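Tyrosinase (PDB 6JU8) probably oxidises L-tyrosine and L-dopa to L-dopaquinone with molecular oxygen at a dinuclear copper centre, held in this chain, a large part of a longer protein. Local coordinates at residues Asn99-Phe103 against Ser403-Leu408; Thr105-Val109 against Phe424-Lys430; Lys233-Lys239 against Trp251-Asn257. The protein carries 1 engineered substitution. All coordinates share one frame; numbering follows the deposited sequence.

Interaction 1 (Asn99-Phe103 against Ser403-Leu408)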
loop_
_atom_site.group_PDB
_atom_site.type_symbol
_atom_site.label_atom_id
_atom_site.label_comp_id
_atom_site.label_asym_id
_atom_site.label_seq_id
_atom_site.Cartn_x
_atom_site.Cartn_y
_atom_site.Cartn_z
ATOM N N ASN A 99 20.116 -12.442 20.414
ATOM C CA ASN A 99 20.720 -12.116 21.716
ATOM C C ASN A 99 21.730 -13.185 22.113
ATOM O O ASN A 99 21.847 -13.544 23.287
ATOM C CB ASN A 99 19.675 -11.946 22.824
ATOM C CG ASN A 99 20.231 -11.213 24.025
ATOM O OD1 ASN A 99 20.923 -10.200 23.899
ATOM N ND2 ASN A 99 19.964 -11.722 25.232
ATOM N N ASN A 100 22.487 -13.688 21.139
ATOM C CA ASN A 100 23.700 -14.452 21.435
ATOM C C ASN A 100 24.727 -14.201 20.350
ATOM O O ASN A 100 24.386 -13.736 19.255
ATOM C CB ASN A 100 23.384 -15.940 21.562
ATOM C CG ASN A 100 24.374 -16.709 22.412
ATOM O OD1 ASN A 100 25.343 -16.144 22.945
ATOM N ND2 ASN A 100 24.128 -18.005 22.538
ATOM N N TYR A 101 25.972 -14.563 20.629
ATOM C CA TYR A 101 27.099 -14.247 19.750
ATOM C C TYR A 101 27.096 -15.016 18.444
ATOM O O TYR A 101 27.826 -14.677 17.516
ATOM C CB TYR A 101 28.420 -14.466 20.509
ATOM C CG TYR A 101 28.356 -13.774 21.852
ATOM C CD1 TYR A 101 28.340 -12.383 21.905
ATOM C CD2 TYR A 101 28.284 -14.496 23.040
ATOM C CE1 TYR A 101 28.279 -11.728 23.126
ATOM C CE2 TYR A 101 28.222 -13.845 24.256
ATOM C CZ TYR A 101 28.209 -12.468 24.293
ATOM O OH TYR A 101 28.140 -11.761 25.470
ATOM N N THR A 102 26.285 -16.069 18.357
ATOM C CA THR A 102 26.063 -16.789 17.108
ATOM C C THR A 102 24.968 -16.151 16.264
ATOM O O THR A 102 24.622 -16.692 15.215
ATOM C CB THR A 102 25.735 -18.267 17.434
ATOM O OG1 THR A 102 24.744 -18.245 18.476
ATOM C CG2 THR A 102 26.951 -19.050 17.922
ATOM N N PHE A 103 24.430 -15.007 16.667
ATOM C CA PHE A 103 23.443 -14.326 15.810
ATOM C C PHE A 103 23.965 -14.167 14.396
ATOM O O PHE A 103 23.252 -14.513 13.436
ATOM C CB PHE A 103 23.060 -12.986 16.464
ATOM C CG PHE A 103 22.464 -11.987 15.505
ATOM C CD1 PHE A 103 21.125 -12.111 15.118
ATOM C CD2 PHE A 103 23.237 -10.954 14.966
ATOM C CE1 PHE A 103 20.554 -11.240 14.210
ATOM C CE2 PHE A 103 22.669 -10.094 14.030
ATOM C CZ PHE A 103 21.347 -10.258 13.636
ATOM N N SER A 403 30.142 -19.924 23.136
ATOM C CA SER A 403 29.150 -20.195 22.099
ATOM C C SER A 403 29.764 -20.698 20.809
ATOM O O SER A 403 29.032 -21.146 19.908
ATOM C CB SER A 403 28.329 -18.929 21.825
ATOM O OG SER A 403 29.114 -17.968 21.144
ATOM N N LYS A 404 31.090 -20.617 20.690
ATOM C CA LYS A 404 31.737 -20.874 19.409
ATOM C C LYS A 404 31.293 -22.210 18.836
ATOM O O LYS A 404 31.077 -22.345 17.632
ATOM C CB LYS A 404 33.276 -20.810 19.546
ATOM C CG LYS A 404 33.954 -20.880 18.178
ATOM C CD LYS A 404 35.458 -20.693 18.233
ATOM C CE LYS A 404 36.122 -21.934 18.790
ATOM N NZ LYS A 404 36.087 -23.085 17.845
ATOM N N ASP A 405 31.173 -23.236 19.667
ATOM C CA ASP A 405 30.926 -24.584 19.163
ATOM C C ASP A 405 29.467 -24.985 19.178
ATOM O O ASP A 405 29.143 -26.170 19.027
ATOM C CB ASP A 405 31.791 -25.572 19.968
ATOM C CG ASP A 405 33.276 -25.371 19.684
ATOM O OD1 ASP A 405 33.668 -24.899 18.586
ATOM O OD2 ASP A 405 34.105 -25.660 20.565
ATOM N N ASP A 406 28.557 -24.015 19.308
ATOM C CA ASP A 406 27.143 -24.376 19.298
ATOM C C ASP A 406 26.712 -24.943 17.947
ATOM O O ASP A 406 27.038 -24.390 16.886
ATOM C CB ASP A 406 26.274 -23.140 19.564
ATOM C CG ASP A 406 26.307 -22.629 20.986
ATOM O OD1 ASP A 406 26.929 -23.233 21.878
ATOM O OD2 ASP A 406 25.667 -21.576 21.224
ATOM N N ASP A 407 25.913 -26.014 17.968
ATOM C CA ASP A 407 25.259 -26.463 16.746
ATOM C C ASP A 407 24.267 -25.406 16.273
ATOM O O ASP A 407 23.403 -24.938 17.029
ATOM C CB ASP A 407 24.489 -27.762 17.051
ATOM C CG ASP A 407 25.374 -28.990 17.123
ATOM O OD1 ASP A 407 26.510 -28.988 16.619
ATOM O OD2 ASP A 407 24.895 -29.954 17.756
ATOM N N LEU A 408 24.358 -25.042 15.010
ATOM C CA LEU A 408 23.425 -24.081 14.413
ATOM C C LEU A 408 22.251 -24.830 13.817
ATOM O O LEU A 408 22.024 -24.923 12.609
ATOM C CB LEU A 408 24.175 -23.245 13.378
ATOM C CG LEU A 408 25.396 -22.494 13.887
ATOM C CD1 LEU A 408 26.135 -21.818 12.734
ATOM C CD2 LEU A 408 25.006 -21.473 14.944
HETATM O O HOH W 1 25.526 -20.399 23.531
HETATM O O HOH W 2 23.870 -20.573 19.442
#

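Interaction 2 (Thr105-Val109 against Phe424-Lys430). With CU (copper (II) ion), chain C.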
loop_
_atom_site.group_PDB
_atom_site.type_symbol
_atom_site.label_atom_id
_atom_site.label_comp_id
_atom_site.label_asym_id
_atom_site.label_seq_id
_atom_site.Cartn_x
_atom_site.Cartn_y
_atom_site.Cartn_z
ATOM N N THR A 105 26.275 -15.835 12.710
ATOM C CA THR A 105 26.617 -17.065 11.978
ATOM C C THR A 105 25.399 -17.928 11.738
ATOM O O THR A 105 25.252 -18.535 10.657
ATOM C CB THR A 105 27.734 -17.833 12.713
ATOM O OG1 THR A 105 27.336 -17.919 14.084
ATOM C CG2 THR A 105 29.047 -17.061 12.604
ATOM N N TRP A 106 24.471 -17.966 12.703
ATOM C CA TRP A 106 23.204 -18.675 12.414
ATOM C C TRP A 106 22.564 -18.074 11.181
ATOM O O TRP A 106 22.118 -18.781 10.260
ATOM C CB TRP A 106 22.272 -18.607 13.653
ATOM C CG TRP A 106 21.065 -19.480 13.425
ATOM C CD1 TRP A 106 20.953 -20.793 13.798
ATOM C CD2 TRP A 106 19.845 -19.131 12.783
ATOM N NE1 TRP A 106 19.719 -21.301 13.421
ATOM C CE2 TRP A 106 19.031 -20.286 12.791
ATOM C CE3 TRP A 106 19.361 -17.955 12.179
ATOM C CZ2 TRP A 106 17.753 -20.300 12.227
ATOM C CZ3 TRP A 106 18.091 -17.974 11.628
ATOM C CH2 TRP A 106 17.293 -19.140 11.647
ATOM N N HIS A 107 22.484 -16.731 11.126
ATOM C CA HIS A 107 21.821 -16.104 9.985
ATOM C C HIS A 107 22.627 -16.230 8.710
ATOM O O HIS A 107 22.011 -16.288 7.625
ATOM C CB HIS A 107 21.496 -14.635 10.307
ATOM C CG HIS A 107 20.368 -14.503 11.275
ATOM N ND1 HIS A 107 20.512 -14.544 12.656
ATOM C CD2 HIS A 107 19.038 -14.355 11.074
ATOM C CE1 HIS A 107 19.320 -14.406 13.238
ATOM N NE2 HIS A 107 18.401 -14.301 12.297
ATOM N N ARG A 108 23.953 -16.339 8.767
ATOM C CA ARG A 108 24.751 -16.566 7.569
ATOM C C ARG A 108 24.300 -17.857 6.908
ATOM O O ARG A 108 24.119 -17.910 5.680
ATOM C CB ARG A 108 26.242 -16.607 7.931
ATOM C CG ARG A 108 27.127 -16.977 6.724
ATOM C CD ARG A 108 28.598 -16.627 6.965
ATOM N NE ARG A 108 28.807 -15.186 6.931
ATOM C CZ ARG A 108 29.895 -14.543 7.304
ATOM N NH1 ARG A 108 30.981 -15.168 7.751
ATOM N NH2 ARG A 108 29.914 -13.210 7.230
ATOM N N VAL A 109 24.122 -18.919 7.711
ATOM C CA VAL A 109 23.682 -20.199 7.142
ATOM C C VAL A 109 22.255 -20.093 6.639
ATOM O O VAL A 109 21.913 -20.622 5.562
ATOM C CB VAL A 109 23.830 -21.332 8.176
ATOM C CG1 VAL A 109 23.395 -22.670 7.558
ATOM C CG2 VAL A 109 25.255 -21.489 8.703
ATOM N N PHE A 424 25.723 -27.555 11.066
ATOM C CA PHE A 424 26.644 -26.429 10.952
ATOM C C PHE A 424 27.112 -25.936 12.321
ATOM O O PHE A 424 26.379 -25.962 13.306
ATOM C CB PHE A 424 25.982 -25.256 10.224
ATOM C CG PHE A 424 26.139 -25.279 8.720
ATOM C CD1 PHE A 424 25.287 -25.991 7.889
ATOM C CD2 PHE A 424 27.171 -24.551 8.140
ATOM C CE1 PHE A 424 25.451 -25.982 6.508
ATOM C CE2 PHE A 424 27.356 -24.547 6.767
ATOM C CZ PHE A 424 26.494 -25.266 5.962
ATOM N N ARG A 425 28.350 -25.459 12.354
ATOM C CA ARG A 425 28.950 -24.738 13.468
ATOM C C ARG A 425 29.521 -23.431 12.931
ATOM O O ARG A 425 29.816 -23.340 11.738
ATOM C CB ARG A 425 30.047 -25.569 14.157
ATOM C CG ARG A 425 29.433 -26.822 14.780
ATOM C CD ARG A 425 29.806 -26.995 16.232
ATOM N NE ARG A 425 29.074 -28.137 16.792
ATOM C CZ ARG A 425 29.685 -29.107 17.454
ATOM N NH1 ARG A 425 31.005 -29.017 17.617
ATOM N NH2 ARG A 425 29.005 -30.128 17.949
ATOM N N SER A 426 29.706 -22.448 13.796
ATOM C CA SER A 426 30.126 -21.127 13.361
ATOM C C SER A 426 31.440 -21.176 12.607
ATOM O O SER A 426 31.592 -20.482 11.589
ATOM C CB SER A 426 30.250 -20.208 14.592
ATOM O OG SER A 426 28.945 -19.942 15.113
ATOM N N ASP A 427 32.414 -21.995 13.053
ATOM C CA ASP A 427 33.692 -22.006 12.334
ATOM C C ASP A 427 33.531 -22.479 10.895
ATOM O O ASP A 427 34.349 -22.127 10.040
ATOM C CB ASP A 427 34.676 -22.920 13.061
ATOM C CG ASP A 427 35.339 -22.276 14.249
ATOM O OD1 ASP A 427 35.360 -21.042 14.348
ATOM O OD2 ASP A 427 35.905 -22.987 15.090
ATOM N N ASP A 428 32.498 -23.255 10.577
ATOM C CA ASP A 428 32.248 -23.723 9.215
ATOM C C ASP A 428 32.001 -22.577 8.241
ATOM O O ASP A 428 32.293 -22.720 7.055
ATOM C CB ASP A 428 31.051 -24.672 9.138
ATOM C CG ASP A 428 31.236 -25.930 9.956
ATOM O OD1 ASP A 428 32.382 -26.409 10.097
ATOM O OD2 ASP A 428 30.233 -26.457 10.476
ATOM N N VAL A 429 31.498 -21.454 8.774
ATOM C CA VAL A 429 31.147 -20.340 7.890
ATOM C C VAL A 429 31.949 -19.091 8.188
ATOM O O VAL A 429 31.580 -17.991 7.756
ATOM C CB VAL A 429 29.628 -20.050 7.911
ATOM C CG1 VAL A 429 28.889 -21.292 7.445
ATOM C CG2 VAL A 429 29.176 -19.586 9.300
ATOM N N LYS A 430 33.066 -19.215 8.905
ATOM C CA LYS A 430 33.936 -18.051 9.141
ATOM C C LYS A 430 34.361 -17.428 7.824
ATOM O O LYS A 430 34.367 -16.204 7.639
ATOM C CB LYS A 430 35.160 -18.510 9.952
ATOM C CG LYS A 430 36.163 -17.400 10.254
ATOM C CD LYS A 430 37.503 -17.985 10.682
ATOM C CE LYS A 430 37.459 -18.447 12.129
ATOM N NZ LYS A 430 38.786 -18.970 12.583
HETATM CU CU CU C . 16.628 -13.842 13.092
HETATM O O HOH W 3 16.153 -12.053 12.555
#

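Interaction 3 (Lys233-Lys239 against Trp251-Asn257)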
loop_
_atom_site.group_PDB
_atom_site.type_symbol
_atom_site.label_atom_id
_atom_site.label_comp_id
_atom_site.label_asym_id
_atom_site.label_seq_id
_atom_site.Cartn_x
_atom_site.Cartn_y
_atom_site.Cartn_z
ATOM N N LYS A 233 -4.782 -12.955 12.073
ATOM C CA LYS A 233 -5.850 -12.371 11.261
ATOM C C LYS A 233 -5.352 -11.863 9.918
ATOM O O LYS A 233 -6.110 -11.284 9.138
ATOM C CB LYS A 233 -6.536 -11.227 12.008
ATOM C CG LYS A 233 -7.117 -11.611 13.349
ATOM C CD LYS A 233 -8.148 -12.715 13.249
ATOM C CE LYS A 233 -8.779 -13.026 14.602
ATOM N NZ LYS A 233 -9.830 -14.074 14.419
ATOM N N CYS A 234 -4.053 -12.071 9.637
ATOM C CA CYS A 234 -3.483 -11.685 8.365
ATOM C C CYS A 234 -3.462 -12.828 7.367
ATOM O O CYS A 234 -3.027 -13.940 7.705
ATOM C CB CYS A 234 -2.022 -11.248 8.541
ATOM S SG CYS A 234 -1.818 -9.891 9.711
ATOM N N GLN A 235 -3.877 -12.534 6.139
ATOM C CA GLN A 235 -3.597 -13.437 5.021
ATOM C C GLN A 235 -2.251 -13.085 4.377
ATOM O O GLN A 235 -1.500 -13.995 4.003
ATOM C CB GLN A 235 -4.730 -13.378 3.977
ATOM C CG GLN A 235 -4.493 -14.312 2.811
ATOM C CD GLN A 235 -5.707 -14.451 1.899
ATOM O OE1 GLN A 235 -6.839 -14.142 2.227
ATOM N NE2 GLN A 235 -5.422 -15.033 0.742
ATOM N N SER A 236 -1.971 -11.801 4.259
ATOM C CA SER A 236 -0.743 -11.263 3.678
ATOM C C SER A 236 0.148 -10.663 4.759
ATOM O O SER A 236 -0.328 -10.096 5.730
ATOM C CB SER A 236 -1.105 -10.164 2.672
ATOM O OG SER A 236 0.069 -9.619 2.084
ATOM N N THR A 237 1.449 -10.718 4.512
ATOM C CA THR A 237 2.365 -9.883 5.286
ATOM C C THR A 237 2.076 -8.402 5.005
ATOM O O THR A 237 1.538 -8.071 3.938
ATOM C CB THR A 237 3.831 -10.214 4.940
ATOM O OG1 THR A 237 4.067 -10.022 3.528
ATOM C CG2 THR A 237 4.158 -11.663 5.261
ATOM N N THR A 238 2.380 -7.566 5.978
ATOM C CA THR A 238 2.163 -6.134 5.872
ATOM C C THR A 238 3.335 -5.370 6.463
ATOM O O THR A 238 4.000 -5.856 7.380
ATOM C CB THR A 238 0.831 -5.729 6.511
ATOM O OG1 THR A 238 0.591 -4.314 6.359
ATOM C CG2 THR A 238 0.774 -6.026 8.008
ATOM N N LYS A 239 3.576 -4.180 5.935
ATOM C CA LYS A 239 4.458 -3.173 6.546
ATOM C C LYS A 239 3.560 -2.067 7.074
ATOM O O LYS A 239 2.901 -1.415 6.227
ATOM C CB LYS A 239 5.490 -2.634 5.545
ATOM C CG LYS A 239 6.364 -3.717 4.896
ATOM C CD LYS A 239 7.045 -3.115 3.649
ATOM C CE LYS A 239 8.000 -4.102 2.980
ATOM N NZ LYS A 239 7.293 -5.351 2.592
ATOM N N TRP A 251 -6.915 -5.871 8.483
ATOM C CA TRP A 251 -5.768 -6.669 8.912
ATOM C C TRP A 251 -5.482 -7.834 7.977
ATOM O O TRP A 251 -4.338 -8.309 7.902
ATOM C CB TRP A 251 -6.048 -7.211 10.315
ATOM C CG TRP A 251 -6.099 -6.144 11.373
ATOM C CD1 TRP A 251 -5.766 -4.824 11.316
ATOM C CD2 TRP A 251 -6.550 -6.389 12.708
ATOM N NE1 TRP A 251 -5.969 -4.252 12.554
ATOM C CE2 TRP A 251 -6.454 -5.174 13.430
ATOM C CE3 TRP A 251 -7.013 -7.537 13.352
ATOM C CZ2 TRP A 251 -6.808 -5.061 14.773
ATOM C CZ3 TRP A 251 -7.368 -7.427 14.687
ATOM C CH2 TRP A 251 -7.267 -6.200 15.391
ATOM N N ALA A 252 -6.478 -8.348 7.260
ATOM C CA ALA A 252 -6.240 -9.479 6.366
ATOM C C ALA A 252 -5.133 -9.146 5.374
ATOM O O ALA A 252 -4.304 -9.991 5.018
ATOM C CB ALA A 252 -7.530 -9.781 5.614
ATOM N N ASP A 253 -5.129 -7.895 4.904
ATOM C CA ASP A 253 -4.028 -7.425 4.049
ATOM C C ASP A 253 -3.916 -5.918 4.283
ATOM O O ASP A 253 -4.667 -5.134 3.701
ATOM C CB ASP A 253 -4.279 -7.730 2.581
ATOM C CG ASP A 253 -3.118 -7.348 1.678
ATOM O OD1 ASP A 253 -2.220 -6.613 2.128
ATOM O OD2 ASP A 253 -3.114 -7.771 0.503
ATOM N N GLY A 254 -3.015 -5.538 5.171
ATOM C CA GLY A 254 -2.846 -4.175 5.593
ATOM C C GLY A 254 -2.001 -3.324 4.681
ATOM O O GLY A 254 -1.831 -2.124 4.920
ATOM N N GLY A 255 -1.475 -3.924 3.614
ATOM C CA GLY A 255 -0.728 -3.219 2.605
ATOM C C GLY A 255 0.760 -3.124 2.854
ATOM O O GLY A 255 1.287 -3.416 3.929
ATOM N N GLN A 256 1.475 -2.731 1.805
ATOM C CA GLN A 256 2.919 -2.514 1.842
ATOM C C GLN A 256 3.114 -1.008 1.958
ATOM O O GLN A 256 3.222 -0.317 0.934
ATOM C CB GLN A 256 3.558 -3.091 0.580
ATOM C CG GLN A 256 3.175 -4.559 0.350
ATOM C CD GLN A 256 3.294 -5.411 1.595
ATOM O OE1 GLN A 256 4.301 -5.366 2.301
ATOM N NE2 GLN A 256 2.260 -6.189 1.882
ATOM N N ASN A 257 3.091 -0.505 3.193
ATOM C CA ASN A 257 3.076 0.953 3.386
ATOM C C ASN A 257 4.504 1.485 3.407
ATOM O O ASN A 257 5.047 1.931 4.409
ATOM C CB ASN A 257 2.266 1.286 4.628
ATOM C CG ASN A 257 0.842 0.758 4.448
ATOM O OD1 ASN A 257 0.076 1.276 3.632
ATOM N ND2 ASN A 257 0.477 -0.296 5.168
HETATM O O HOH W 4 -1.844 -7.789 6.603
HETATM O O HOH W 5 4.800 -7.464 3.888
#

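Interaction 1 (Asn99-Phe103 against Ser403-Leu408)
Tyr-101 and Ser-403 are the points where the two backbones come closest, with Tyr-101 CA 6.7 Å from Ser-403 CA. Each segment holds a type I beta turn. They run from Asn-100 to Phe-103 and from Ser-403 to Asp-406, each closed by a backbone bond from its last N to its first O. No direct hydrogen bond joins the segments. Thr-102 is the residue most buried by the other segment. Its rotamer (chi1 47°) sets methyl CG2 anti to the carbonyl carbon and toward Ser-403, and turns OG1 to a water. Thr-102 CG2 meets Ser-403 O at 3.6 Å. Thr-102 CB rests on the Leu-408 branch CD2 at 4.1 Å. Ser-403 OG comes to the edge of the Tyr-101 ring, near its plane, and lies 3.6 Å from Tyr-101 CB. It is hydrogen-bonded to Ser-400 O.

The turn at Asn-100 follows the copper ligand His-98 and leads into helix 103-129, which carries the ligand His-107. The contact thus packs the loop between helix 371-389 and strand 412-415 against the entry to a copper-binding helix.

Two waters link the polar groups, and Asp-406 OD2 accepts from both. One lies 2.6 Å from Asp-406 OD2 and 2.9 Å from Asn-100 ND2, which donates to it. The other is 2.7 Å from both Asp-406 OD2 and Thr-102 OG1. The Asn-100 amide and Asp-406 carboxylate are turned 58° apart.

Interaction 2 (Thr105-Val109 against Phe424-Lys430)
Val-109 and Phe-424 form the apolar end of this contact. Val-109 CG1 makes a CH-pi contact over one face of the Phe-424 ring, 3.9 Å from the ring centroid. The second methyl, Val-109 CG2, reaches Phe-424 CD2 at 3.7 Å and Val-429 CG1 at 3.9 Å. With CG1 anti to the backbone N (chi1 -179°), both methyls face the loop. Val-429 also packs on Thr-105, and it buries more area here than any other residue of the pair.

Polar bonds flank this packing. Thr-105 OG1 and Ser-426 OG are hydrogen-bonded at 2.8 Å, and Thr-105 OG1 also bonds Thr-102 O. Arg-108 CD packs on Val-429 CB at 3.7 Å. The bend at chi3 (-72°) then carries the guanidinium past it. Arg-108 NH1 donates to Val-429 O at 2.9 Å, with the oxygen close to the guanidinium plane. Arg-108 NE forms a salt bridge to Asp-380, and NH1 also bonds Gln-387, both of helix 371-389.

Thr-105, Arg-108 and Val-109 lie on one face of helix 103-129, a helix of the tyrosinase copper-binding motif. His-107, on another side, binds a copper ion through NE2 at 2.0 Å, and His-71, His-98 and a water complete the ligands.

The outer side is looser. The 3-10 segment 426-428 brings Ser-426 to the helix, but its later residues lie farther off. Arg-425 and Lys-430 are exposed, and the CB of each points away. Arg-425 is salt-bridged to Asp-407, and Lys-430 has two conformers.

Interaction 3 (Lys233-Lys239 against Trp251-Asn257)
In the common central domain of tyrosinase, a single parallel beta bridge, Lys-239 with Gln-256, joins two loops on either side of the short helix 248-251. Its backbone bonds are Lys-239 N to Gly-255 O at 3.1 Å and Asn-257 N to Lys-239 O at 3.2 Å. Each of these acceptors also takes a side-chain donor. Thr-238 OG1 donates to Gly-255 O at 2.7 Å, on a lone pair in the carbonyl plane. Asn-257 ND2 donates to Lys-239 O at 2.9 Å and also to Gly-254 O, which holds the amide between the two loops.

Gln-256 folds back at chi2 (-47°) and brings its amide edge to the first loop. Gln-256 NE2 donates to Thr-237 O at 2.9 Å, from above the carbonyl plane. Gln-256 OE1 accepts from Lys-239 NZ at 3.0 Å and from a water also bound by Thr-237 OG1, which is hydrogen-bonded to Phe-200 N. Lys-239 NZ has a salt bridge to Asp-369 as well.

At the far end, Ser-236 N (3.0 Å) and Gln-235 N (2.8 Å) share Ala-252 O, meeting it from different angles. A second water joins Ser-236 O, Trp-251 O and Gly-254 N. Lys-233 CB meets the edge of the Trp-251 ring. Ser-236 CB packs on the carboxylate of Asp-253, which is salt-bridged to Arg-199.

Asp-253 and Asn-257 also pack on Pro-177 and Leu-259 of the second subunit, respectively. The two loops flanking helix 248-251 are thus bridged in parallel, with an Asx turn at Asp-253, where OD1 accepts from Gly-255 N.

Overall arrangement
Interactions 1 and 2 are neighbours, with centres 9 Å apart, and both are largely buried. Interaction 1 holds the turn that leads into helix 103-129, interaction 2 the first turns of the helix itself, on a different side from the copper ligand His-107. Two salt bridges tie them together: Asp-407 to Arg-425 and Lys-404 to Asp-427. Their chemistry differs. Interaction 1 relies on waters and small side chains, while interaction 2 adds aliphatic and aromatic packing and direct polar bonds. Interaction 3 lies on the opposite side of the chain's centre, about 33 Å from both by centres. It is only partly buried, reaches the second subunit, and joins two nearby loops mostly through backbone and amide hydrogen bonds.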